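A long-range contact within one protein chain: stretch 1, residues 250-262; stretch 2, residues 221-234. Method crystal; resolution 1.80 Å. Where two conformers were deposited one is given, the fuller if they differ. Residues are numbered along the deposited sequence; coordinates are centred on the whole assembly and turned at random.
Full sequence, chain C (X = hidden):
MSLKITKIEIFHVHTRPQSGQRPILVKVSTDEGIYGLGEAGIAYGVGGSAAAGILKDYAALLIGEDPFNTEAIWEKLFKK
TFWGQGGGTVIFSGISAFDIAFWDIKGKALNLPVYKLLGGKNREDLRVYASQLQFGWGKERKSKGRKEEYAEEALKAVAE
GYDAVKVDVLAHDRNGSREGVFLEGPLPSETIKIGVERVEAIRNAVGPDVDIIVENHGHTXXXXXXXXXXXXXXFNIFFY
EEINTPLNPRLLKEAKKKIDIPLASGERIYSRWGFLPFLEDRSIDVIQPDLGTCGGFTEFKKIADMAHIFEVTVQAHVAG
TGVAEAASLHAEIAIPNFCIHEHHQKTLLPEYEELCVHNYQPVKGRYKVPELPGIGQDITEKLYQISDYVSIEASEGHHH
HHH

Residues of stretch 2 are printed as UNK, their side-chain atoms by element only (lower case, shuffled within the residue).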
# COMPACT_ATOMS: atom_id res chain seq x y z
N ARG C 250 1.04 -12.39 8.11
CA ARG C 250 1.22 -10.97 8.42
C ARG C 250 1.56 -10.68 9.88
O ARG C 250 2.26 -9.72 10.17
CB ARG C 250 -0.01 -10.13 8.00
CG ARG C 250 0.23 -8.61 8.09
CD ARG C 250 -1.02 -7.81 7.76
NE ARG C 250 -2.13 -8.09 8.67
CZ ARG C 250 -2.47 -7.35 9.72
NH1 ARG C 250 -3.50 -7.72 10.48
NH2 ARG C 250 -1.78 -6.25 10.03
N LEU C 251 1.10 -11.53 10.81
CA LEU C 251 1.41 -11.32 12.21
C LEU C 251 2.90 -11.36 12.51
O LEU C 251 3.36 -10.64 13.39
CB LEU C 251 0.65 -12.30 13.11
CG LEU C 251 -0.87 -12.20 13.02
CD1 LEU C 251 -1.51 -13.29 13.89
CD2 LEU C 251 -1.38 -10.80 13.39
N LEU C 252 3.65 -12.17 11.77
CA LEU C 252 5.11 -12.20 11.97
C LEU C 252 5.78 -10.89 11.53
O LEU C 252 6.72 -10.42 12.17
CB LEU C 252 5.75 -13.41 11.30
CG LEU C 252 7.13 -13.80 11.84
CD1 LEU C 252 7.01 -14.29 13.29
CD2 LEU C 252 7.72 -14.90 10.98
N LYS C 253 5.27 -10.28 10.46
CA LYS C 253 5.70 -8.93 10.09
C LYS C 253 5.45 -7.92 11.23
O LYS C 253 6.33 -7.10 11.56
CB LYS C 253 5.03 -8.48 8.79
CG LYS C 253 5.56 -7.16 8.24
CD LYS C 253 4.73 -6.66 7.08
CE LYS C 253 5.27 -5.31 6.62
NZ LYS C 253 4.34 -4.64 5.67
N GLU C 254 4.26 -7.99 11.83
CA GLU C 254 3.93 -7.13 12.98
C GLU C 254 4.86 -7.39 14.17
O GLU C 254 5.34 -6.44 14.80
CB GLU C 254 2.48 -7.31 13.40
CG GLU C 254 1.48 -7.08 12.27
CD GLU C 254 1.40 -5.64 11.78
OE1 GLU C 254 0.79 -5.44 10.70
OE2 GLU C 254 1.92 -4.72 12.44
N ALA C 255 5.14 -8.66 14.46
CA ALA C 255 6.09 -9.04 15.51
C ALA C 255 7.47 -8.42 15.25
O ALA C 255 8.09 -7.85 16.16
CB ALA C 255 6.20 -10.57 15.62
N LYS C 256 7.94 -8.53 14.00
CA LYS C 256 9.28 -8.05 13.64
C LYS C 256 9.45 -6.55 13.83
O LYS C 256 10.55 -6.08 14.10
CB LYS C 256 9.66 -8.45 12.22
CG LYS C 256 11.07 -8.02 11.82
CD LYS C 256 11.51 -8.60 10.47
CE LYS C 256 12.31 -9.89 10.66
NZ LYS C 256 13.67 -9.58 11.21
N LYS C 257 8.36 -5.79 13.71
CA LYS C 257 8.40 -4.36 14.04
C LYS C 257 8.92 -4.06 15.46
O LYS C 257 9.55 -3.03 15.68
CB LYS C 257 7.03 -3.69 13.85
CG LYS C 257 6.53 -3.68 12.40
CD LYS C 257 5.12 -3.11 12.32
CE LYS C 257 4.64 -3.08 10.86
NZ LYS C 257 3.21 -2.67 10.78
N LYS C 258 8.68 -4.98 16.40
CA LYS C 258 9.01 -4.73 17.80
C LYS C 258 10.09 -5.66 18.35
O LYS C 258 10.40 -5.61 19.54
CB LYS C 258 7.75 -4.80 18.68
CG LYS C 258 6.62 -3.87 18.25
CD LYS C 258 6.94 -2.41 18.53
CE LYS C 258 5.66 -1.57 18.58
NZ LYS C 258 5.92 -0.23 19.16
N ILE C 259 10.65 -6.51 17.49
CA ILE C 259 11.65 -7.52 17.91
C ILE C 259 12.92 -7.31 17.09
O ILE C 259 12.87 -7.30 15.86
CB ILE C 259 11.14 -8.99 17.74
CG1 ILE C 259 9.95 -9.28 18.66
CG2 ILE C 259 12.30 -10.03 18.00
CD1 ILE C 259 9.25 -10.61 18.39
N ASP C 260 14.06 -7.15 17.75
CA ASP C 260 15.30 -6.96 17.00
C ASP C 260 16.10 -8.23 16.74
O ASP C 260 16.99 -8.26 15.87
CB ASP C 260 16.16 -5.85 17.63
CG ASP C 260 15.59 -4.47 17.35
OD1 ASP C 260 15.12 -4.24 16.22
OD2 ASP C 260 15.61 -3.62 18.26
N ILE C 261 15.77 -9.30 17.46
CA ILE C 261 16.49 -10.56 17.34
C ILE C 261 16.02 -11.17 16.01
O ILE C 261 14.82 -11.12 15.71
CB ILE C 261 16.05 -11.53 18.47
CG1 ILE C 261 16.23 -10.91 19.87
CG2 ILE C 261 16.76 -12.87 18.35
CD1 ILE C 261 15.59 -11.72 20.97
N PRO C 262 16.95 -11.75 15.21
CA PRO C 262 16.52 -12.43 13.97
C PRO C 262 15.48 -13.50 14.23
O PRO C 262 15.55 -14.23 15.22
CB PRO C 262 17.80 -13.07 13.42
CG PRO C 262 18.92 -12.19 14.00
CD PRO C 262 18.42 -11.83 15.39
N UNK C 221 2.27 -16.19 21.43
CA UNK C 221 1.75 -15.45 20.28
C UNK C 221 2.55 -14.17 20.11
O UNK C 221 3.52 -13.98 20.81
o UNK C 221 -1.31 -14.39 22.05
c UNK C 221 0.24 -15.20 20.43
o UNK C 221 0.73 -13.59 22.19
c UNK C 221 -0.13 -14.34 21.65
N UNK C 222 2.12 -13.30 19.19
CA UNK C 222 2.83 -12.05 18.94
C UNK C 222 3.13 -11.31 20.24
O UNK C 222 4.27 -10.92 20.49
c UNK C 222 2.16 -8.80 18.85
c UNK C 222 2.12 -9.24 16.39
c UNK C 222 2.57 -9.76 17.74
c UNK C 222 2.01 -11.16 18.00
N UNK C 223 2.10 -11.13 21.06
CA UNK C 223 2.19 -10.25 22.23
C UNK C 223 3.21 -10.81 23.25
O UNK C 223 4.11 -10.09 23.72
c UNK C 223 -0.18 -9.42 21.85
c UNK C 223 0.91 -9.21 24.13
c UNK C 223 0.80 -10.06 22.88
N UNK C 224 3.07 -12.08 23.58
CA UNK C 224 4.02 -12.68 24.51
C UNK C 224 5.42 -12.82 23.91
O UNK C 224 6.39 -12.66 24.62
o UNK C 224 3.13 -14.89 24.00
c UNK C 224 3.52 -14.02 25.04
N UNK C 225 5.52 -13.09 22.61
CA UNK C 225 6.82 -13.16 21.93
C UNK C 225 7.60 -11.85 22.03
O UNK C 225 8.80 -11.86 22.31
c UNK C 225 6.66 -13.56 20.48
N UNK C 226 6.93 -10.73 21.80
CA UNK C 226 7.55 -9.42 21.85
C UNK C 226 8.01 -9.13 23.28
O UNK C 226 9.12 -8.66 23.50
c UNK C 226 6.58 -8.31 21.37
c UNK C 226 7.07 -6.90 21.75
c UNK C 226 6.34 -8.41 19.85
c UNK C 226 5.15 -7.54 19.38
N UNK C 227 7.15 -9.46 24.23
CA UNK C 227 7.42 -9.21 25.65
C UNK C 227 8.66 -9.97 26.10
O UNK C 227 9.53 -9.40 26.79
c UNK C 227 6.21 -9.62 26.48
n UNK C 227 5.27 -9.69 30.08
c UNK C 227 5.17 -9.80 28.76
c UNK C 227 6.31 -9.24 27.95
o UNK C 227 4.19 -10.29 28.19
N UNK C 228 8.75 -11.23 25.72
CA UNK C 228 9.91 -12.04 26.06
C UNK C 228 11.19 -11.62 25.32
O UNK C 228 12.26 -11.61 25.93
c UNK C 228 11.31 -15.41 25.70
c UNK C 228 12.66 -16.04 27.59
c UNK C 228 9.64 -13.54 25.84
c UNK C 228 12.29 -16.23 26.26
c UNK C 228 12.05 -15.05 28.36
c UNK C 228 11.07 -14.24 27.78
c UNK C 228 10.69 -14.42 26.45
N UNK C 229 11.08 -11.27 24.04
CA UNK C 229 12.25 -10.76 23.28
C UNK C 229 12.93 -9.57 23.96
O UNK C 229 14.16 -9.51 24.03
c UNK C 229 11.86 -10.39 21.84
N UNK C 230 12.12 -8.64 24.46
CA UNK C 230 12.65 -7.48 25.18
C UNK C 230 13.51 -7.90 26.37
O UNK C 230 14.55 -7.30 26.64
c UNK C 230 8.65 -4.61 24.03
c UNK C 230 9.69 -4.95 25.08
n UNK C 230 9.25 -3.93 22.85
c UNK C 230 11.50 -6.59 25.66
c UNK C 230 10.74 -5.90 24.54
N UNK C 231 13.07 -8.94 27.07
CA UNK C 231 13.74 -9.39 28.29
C UNK C 231 15.04 -10.14 28.04
O UNK C 231 15.91 -10.18 28.92
c UNK C 231 12.79 -10.23 29.11
N UNK C 232 15.18 -10.75 26.85
CA UNK C 232 16.36 -11.58 26.53
C UNK C 232 17.31 -11.01 25.48
O UNK C 232 18.35 -11.61 25.21
c UNK C 232 16.01 -13.03 26.14
c UNK C 232 15.01 -14.46 24.27
c UNK C 232 15.16 -13.07 24.87
c UNK C 232 15.38 -13.79 27.33
N UNK C 233 16.97 -9.87 24.90
CA UNK C 233 17.79 -9.34 23.80
C UNK C 233 19.22 -9.01 24.22
O UNK C 233 20.15 -9.18 23.42
c UNK C 233 16.72 -7.00 24.04
o UNK C 233 15.74 -4.84 23.96
c UNK C 233 16.08 -5.84 23.30
c UNK C 233 17.12 -8.14 23.11
o UNK C 233 15.92 -5.93 22.06
N UNK C 234 19.41 -8.58 25.47
CA UNK C 234 20.74 -8.32 26.03
C UNK C 234 21.71 -9.52 25.99
O UNK C 234 22.93 -9.34 26.08
c UNK C 234 19.62 -8.20 29.73
c UNK C 234 20.62 -7.79 27.46
c UNK C 234 20.12 -8.83 28.45
o UNK C 234 18.42 -7.84 29.78
o UNK C 234 20.43 -8.07 30.68
O HOH W 1 10.80 -7.23 21.74
O HOH W 2 13.86 -7.38 20.78

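Position 221 carries two carbons, the second bearing two oxygens, and its side chain makes no contact with stretch 1: Asp221. It sits just before the helix and turns back on it. One carboxylate oxygen, OD1, accepts from the backbone N of position 224 at 3.1 Å, a capping bond.

Position 222 has four carbons forked at the second, aimed at stretch 1, and one fork carbon lies against Leu251 O, Glu254 CB and Ala255 N: Leu222. That carbon, CD1, is 3.5 Å from Leu251 O, 3.6 Å from Glu254 CB and 3.6 Å from Ala255 N, so a branched tip rests against the facing helix. Ala255 CA and Leu222 CA are 5.6 Å apart, and Ala255 CB lies 4.3 Å from Leu222 CG.

Position 223, one carbon carrying two more and out of reach, is Val223. Position 224, one carbon then one oxygen, is Ser224; its OG accepts from Asp221 N at 3.0 Å, so cap and serine bond each other reciprocally. Position 225 has a single carbon pointing toward stretch 1, its CB 4.4 Å from Ile259 CD1: Ala225.

Position 226 has four carbons forked at the first, one arm two carbons long, packed on Lys258 and Ile259: Ile226. Its CG2 meets Lys258 CB at 3.8 Å and its CG1 meets Ile259 CG1 at 3.9 Å, and its CD1 reaches Lys258 CB as well. The lysine thus contributes aliphatic stem to the packing, and its end leads away.

Position 227 shows three carbons, the third with one oxygen and one nitrogen, and points away: Gln227. Position 228, one carbon and a six-carbon ring, touches nothing on stretch 1: Phe228. Position 229 offers one carbon, directed at stretch 1 and touching Ile259 and Ile261: Ala229. Its CB is 3.9 Å from Ile259 CG1 and 4.1 Å from Ile261 CD1, a small surface shared by two isoleucines.

Position 230 runs four carbons in a row to a nitrogen that approaches Lys258 O: Lys230, with NZ 3.9 Å from Lys258 O. Position 231, one carbon and out of reach, is Ala231. Position 232 repeats the fork at the first carbon with one longer arm, which touches Ile261: Ile232, whose CG1 lies 4.1 Å from Ile261 CD1.

Position 233 has three carbons, the last bearing two oxygens, and nears Asp260 and Ile261: Glu233. Its OE2 is 4.5 Å from Asp260 OD2, like charges close together, yet a water donates to Glu233 OE2 and accepts from Asp260 N. Position 234 has the same composition but lies out of reach: Glu234.

The contact works by apolar packing. The helices run roughly parallel, 26° apart, with axes approaching to 9.6 Å, and 512 Å² is buried in total. Positions three and four apart (222, 225/226, 229, 232/233) recur on the face turned to stretch 1. Beyond Lys258, the loop continues the packing through Ile259 and Ile261. No direct hydrogen bond crosses. Here branched chains and alanines share the apolar face, while one water joins two carbonyls, Ile226 O and Lys258 O, and another joins a carboxylate to a backbone N.

Stretch 2 221-234: DLVSAIQFAKAIEE
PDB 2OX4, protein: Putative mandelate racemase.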